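Local coordinates for interleukin-1beta (Gallus gallus, PDB 2WRY), which is a beta-trefoil cytokine of the interleukin-1 family that probably signals in inflammation by binding the interleukin-1 receptor, at residues L105-L113 against F123-I133. Numbering follows the deposited sequence.
Sequences LTRFIFYRL and FESAAFPGWFI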
loop_
_atom_site.group_PDB
_atom_site.type_symbol
_atom_site.label_atom_id
_atom_site.label_comp_id
_atom_site.label_asym_id
_atom_site.label_seq_id
_atom_site.Cartn_x
_atom_site.Cartn_y
_atom_site.Cartn_z
ATOM N N LEU A 105 9.213 -7.704 11.094
ATOM C CA LEU A 105 7.757 -7.467 10.950
ATOM C C LEU A 105 7.454 -6.042 10.513
ATOM O O LEU A 105 6.376 -5.773 10.002
ATOM C CB LEU A 105 7.030 -7.766 12.255
ATOM C CG LEU A 105 6.909 -9.258 12.559
ATOM C CD1 LEU A 105 6.458 -9.395 14.004
ATOM C CD2 LEU A 105 5.932 -9.903 11.577
ATOM N N THR A 106 8.398 -5.131 10.722
ATOM C CA THR A 106 8.195 -3.744 10.270
ATOM C C THR A 106 8.009 -3.645 8.743
ATOM O O THR A 106 7.464 -2.636 8.255
ATOM C CB THR A 106 9.297 -2.813 10.809
ATOM O OG1 THR A 106 9.219 -2.812 12.244
ATOM C CG2 THR A 106 9.109 -1.389 10.308
ATOM N N ARG A 107 8.373 -4.699 7.999
ATOM C CA ARG A 107 8.129 -4.761 6.543
ATOM C C ARG A 107 6.663 -4.514 6.178
ATOM O O ARG A 107 6.367 -4.037 5.064
ATOM C CB ARG A 107 8.601 -6.109 5.946
ATOM C CG ARG A 107 7.730 -7.320 6.293
ATOM C CD ARG A 107 8.406 -8.564 5.780
ATOM N NE ARG A 107 7.615 -9.789 5.895
ATOM C CZ ARG A 107 7.634 -10.584 6.960
ATOM N NH1 ARG A 107 8.327 -10.238 8.042
ATOM N NH2 ARG A 107 6.909 -11.697 6.974
ATOM N N PHE A 108 5.756 -4.834 7.108
ATOM C CA PHE A 108 4.324 -4.681 6.851
ATOM C C PHE A 108 3.784 -3.301 7.151
ATOM O O PHE A 108 2.636 -3.033 6.826
ATOM C CB PHE A 108 3.531 -5.653 7.722
ATOM C CG PHE A 108 3.718 -7.084 7.317
ATOM C CD1 PHE A 108 3.191 -7.555 6.112
ATOM C CD2 PHE A 108 4.412 -7.962 8.149
ATOM C CE1 PHE A 108 3.336 -8.894 5.731
ATOM C CE2 PHE A 108 4.585 -9.313 7.766
ATOM C CZ PHE A 108 4.048 -9.772 6.571
ATOM N N ILE A 109 4.589 -2.439 7.779
ATOM C CA ILE A 109 4.097 -1.139 8.234
ATOM C C ILE A 109 4.426 -0.023 7.241
ATOM O O ILE A 109 5.550 0.083 6.746
ATOM C CB ILE A 109 4.636 -0.781 9.664
ATOM C CG1 ILE A 109 4.126 -1.780 10.706
ATOM C CG2 ILE A 109 4.254 0.655 10.080
ATOM C CD1 ILE A 109 2.600 -1.805 10.838
ATOM N N PHE A 110 3.412 0.786 6.957
ATOM C CA PHE A 110 3.529 2.009 6.147
ATOM C C PHE A 110 3.007 3.155 6.965
ATOM O O PHE A 110 2.126 2.970 7.799
ATOM C CB PHE A 110 2.697 1.898 4.859
ATOM C CG PHE A 110 3.148 0.774 3.953
ATOM C CD1 PHE A 110 2.768 -0.551 4.208
ATOM C CD2 PHE A 110 3.968 1.032 2.850
ATOM C CE1 PHE A 110 3.192 -1.604 3.356
ATOM C CE2 PHE A 110 4.416 -0.005 1.996
ATOM C CZ PHE A 110 4.030 -1.340 2.267
ATOM N N TYR A 111 3.547 4.356 6.747
ATOM C CA TYR A 111 2.904 5.546 7.294
ATOM C C TYR A 111 1.939 6.124 6.291
ATOM O O TYR A 111 2.293 6.423 5.141
ATOM C CB TYR A 111 3.951 6.568 7.708
ATOM C CG TYR A 111 4.781 6.056 8.866
ATOM C CD1 TYR A 111 4.242 6.009 10.157
ATOM C CD2 TYR A 111 6.083 5.611 8.680
ATOM C CE1 TYR A 111 4.984 5.561 11.238
ATOM C CE2 TYR A 111 6.841 5.129 9.783
ATOM C CZ TYR A 111 6.267 5.120 11.049
ATOM O OH TYR A 111 6.965 4.660 12.167
ATOM N N ARG A 112 0.686 6.188 6.721
ATOM C CA ARG A 112 -0.363 6.785 5.925
ATOM C C ARG A 112 -0.235 8.294 6.093
ATOM O O ARG A 112 -0.360 8.808 7.214
ATOM C CB ARG A 112 -1.721 6.343 6.448
ATOM C CG ARG A 112 -2.839 7.022 5.699
ATOM C CD ARG A 112 -4.221 6.468 6.038
ATOM N NE ARG A 112 -5.257 7.362 5.504
ATOM C CZ ARG A 112 -6.546 7.038 5.404
ATOM N NH1 ARG A 112 -6.974 5.829 5.783
ATOM N NH2 ARG A 112 -7.416 7.919 4.910
ATOM N N LEU A 113 0.030 8.989 4.989
ATOM C CA LEU A 113 0.272 10.435 5.049
ATOM C C LEU A 113 -0.878 11.126 4.345
ATOM O O LEU A 113 -0.931 11.162 3.118
ATOM C CB LEU A 113 1.621 10.771 4.395
ATOM C CG LEU A 113 2.822 9.973 4.924
ATOM C CD1 LEU A 113 4.019 10.211 4.033
ATOM C CD2 LEU A 113 3.129 10.414 6.323
ATOM N N PHE A 123 1.634 6.720 0.909
ATOM C CA PHE A 123 2.014 5.646 1.838
ATOM C C PHE A 123 3.511 5.445 1.816
ATOM O O PHE A 123 4.051 5.030 0.788
ATOM C CB PHE A 123 1.327 4.325 1.445
ATOM C CG PHE A 123 -0.152 4.337 1.625
ATOM C CD1 PHE A 123 -0.713 4.151 2.877
ATOM C CD2 PHE A 123 -0.971 4.467 0.522
ATOM C CE1 PHE A 123 -2.094 4.153 3.040
ATOM C CE2 PHE A 123 -2.372 4.480 0.662
ATOM C CZ PHE A 123 -2.932 4.302 1.920
ATOM N N GLU A 124 4.160 5.758 2.933
ATOM C CA GLU A 124 5.615 5.627 3.043
ATOM C C GLU A 124 5.973 4.361 3.804
ATOM O O GLU A 124 5.427 4.121 4.878
ATOM C CB GLU A 124 6.198 6.837 3.774
ATOM C CG GLU A 124 7.744 6.806 3.832
ATOM C CD GLU A 124 8.334 8.038 4.491
ATOM O OE1 GLU A 124 7.560 8.897 4.999
ATOM O OE2 GLU A 124 9.586 8.147 4.516
ATOM N N SER A 125 6.878 3.568 3.251
ATOM C CA SER A 125 7.351 2.371 3.977
ATOM C C SER A 125 8.035 2.714 5.294
ATOM O O SER A 125 8.912 3.582 5.332
ATOM C CB SER A 125 8.321 1.576 3.094
ATOM O OG SER A 125 8.839 0.486 3.820
ATOM N N ALA A 126 7.692 1.982 6.355
ATOM C CA ALA A 126 8.421 2.108 7.621
ATOM C C ALA A 126 9.762 1.372 7.578
ATOM O O ALA A 126 10.729 1.797 8.251
ATOM C CB ALA A 126 7.582 1.600 8.811
ATOM N N ALA A 127 9.818 0.261 6.837
ATOM C CA ALA A 127 11.044 -0.539 6.729
ATOM C C ALA A 127 12.040 0.138 5.815
ATOM O O ALA A 127 13.258 -0.016 5.998
ATOM C CB ALA A 127 10.736 -1.931 6.221
ATOM N N PHE A 128 11.518 0.877 4.833
ATOM C CA PHE A 128 12.335 1.606 3.854
ATOM C C PHE A 128 11.929 3.076 3.831
ATOM O O PHE A 128 11.308 3.517 2.869
ATOM C CB PHE A 128 12.182 1.011 2.447
ATOM C CG PHE A 128 12.810 -0.348 2.301
ATOM C CD1 PHE A 128 14.052 -0.513 1.669
ATOM C CD2 PHE A 128 12.146 -1.480 2.799
ATOM C CE1 PHE A 128 14.618 -1.800 1.543
ATOM C CE2 PHE A 128 12.716 -2.757 2.674
ATOM C CZ PHE A 128 13.946 -2.905 2.046
ATOM N N PRO A 129 12.288 3.838 4.882
ATOM C CA PRO A 129 11.916 5.252 4.898
ATOM C C PRO A 129 12.378 5.959 3.615
ATOM O O PRO A 129 13.470 5.650 3.086
ATOM C CB PRO A 129 12.632 5.816 6.145
ATOM C CG PRO A 129 13.064 4.643 6.946
ATOM C CD PRO A 129 13.003 3.419 6.107
ATOM N N GLY A 130 11.531 6.867 3.098
ATOM C CA GLY A 130 11.847 7.530 1.841
ATOM C C GLY A 130 11.313 6.820 0.621
ATOM O O GLY A 130 11.355 7.365 -0.490
ATOM N N TRP A 131 10.769 5.611 0.828
ATOM C CA TRP A 131 10.134 4.834 -0.245
ATOM C C TRP A 131 8.624 4.820 -0.092
ATOM O O TRP A 131 8.097 4.655 1.019
ATOM C CB TRP A 131 10.688 3.400 -0.278
ATOM C CG TRP A 131 12.120 3.425 -0.731
ATOM C CD1 TRP A 131 13.218 3.847 -0.009
ATOM C CD2 TRP A 131 12.610 3.005 -2.004
ATOM N NE1 TRP A 131 14.361 3.734 -0.781
ATOM C CE2 TRP A 131 14.008 3.214 -2.007
ATOM C CE3 TRP A 131 12.001 2.479 -3.144
ATOM C CZ2 TRP A 131 14.797 2.924 -3.121
ATOM C CZ3 TRP A 131 12.757 2.218 -4.246
ATOM C CH2 TRP A 131 14.166 2.417 -4.225
ATOM N N PHE A 132 7.964 5.048 -1.214
ATOM C CA PHE A 132 6.523 5.237 -1.254
ATOM C C PHE A 132 5.856 4.320 -2.247
ATOM O O PHE A 132 6.410 4.021 -3.315
ATOM C CB PHE A 132 6.187 6.686 -1.663
ATOM C CG PHE A 132 6.644 7.735 -0.687
ATOM C CD1 PHE A 132 5.745 8.365 0.153
ATOM C CD2 PHE A 132 7.986 8.128 -0.637
ATOM C CE1 PHE A 132 6.178 9.345 1.068
ATOM C CE2 PHE A 132 8.403 9.128 0.262
ATOM C CZ PHE A 132 7.497 9.739 1.090
ATOM N N ILE A 133 4.648 3.871 -1.902
ATOM C CA ILE A 133 3.896 3.017 -2.820
ATOM C C ILE A 133 3.524 3.818 -4.067
ATOM O O ILE A 133 3.005 4.947 -3.965
ATOM C CB ILE A 133 2.608 2.443 -2.181
ATOM C CG1 ILE A 133 2.945 1.614 -0.930
ATOM C CG2 ILE A 133 1.827 1.639 -3.247
ATOM C CD1 ILE A 133 1.730 1.041 -0.249
HETATM O O HOH W 1 7.215 -1.285 5.006
#
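Phe110 lays its ring across the end of Ile133, whose CD1 sits over one ring face, 4.1 Å from the centroid, in a CH-pi contact. The ring gets there because CG stands anti to the carbonyl carbon (chi1 -62°), which also brings CD2 alongside Ser125 CA. Leu69, Cys80 and Leu89 touch the same side chain, so it lies in the buried interior of the beta-trefoil. Cut back to an alanine, the position would probably leave Ile133 CD1 and the Ser125 backbone facing a gap in that apolar interior. Behind the ring, strands 110-113 and 123-125 run antiparallel as a hairpin: Tyr111 N gives its hydrogen to Glu124 O at 2.7 Å, and Tyr111 O takes one back from Glu124 N. On the face bearing Tyr111, Ala126 CB fits between Thr106 CG2 and Tyr111 CE2, 3.7 Å from each. Farther along, Leu113 CD1 meets the edge of the Phe132 ring, while Glu124 CG lies over one face of that ring, toward its rim. Glu124 runs on fully extended, and OE2 accepts from Gly130 N at 2.7 Å through its anti lone pair, tying the strand to the type II turn of Phe128 to Trp131. Ser125 OG accepts from Phe128 N in an ST motif and donates to a water. That water gives its own hydrogens to Arg107 O and Ile109 O, and Ile109 O also accepts from Ala126 N at 2.9 Å. Glu124 OE2 and Ser125 OG are thus paired with backbone N-H groups of the loop, which implies a hairpin whose exit loop is fixed by hydrogen bonds while its inner face is held by hydrocarbon contact.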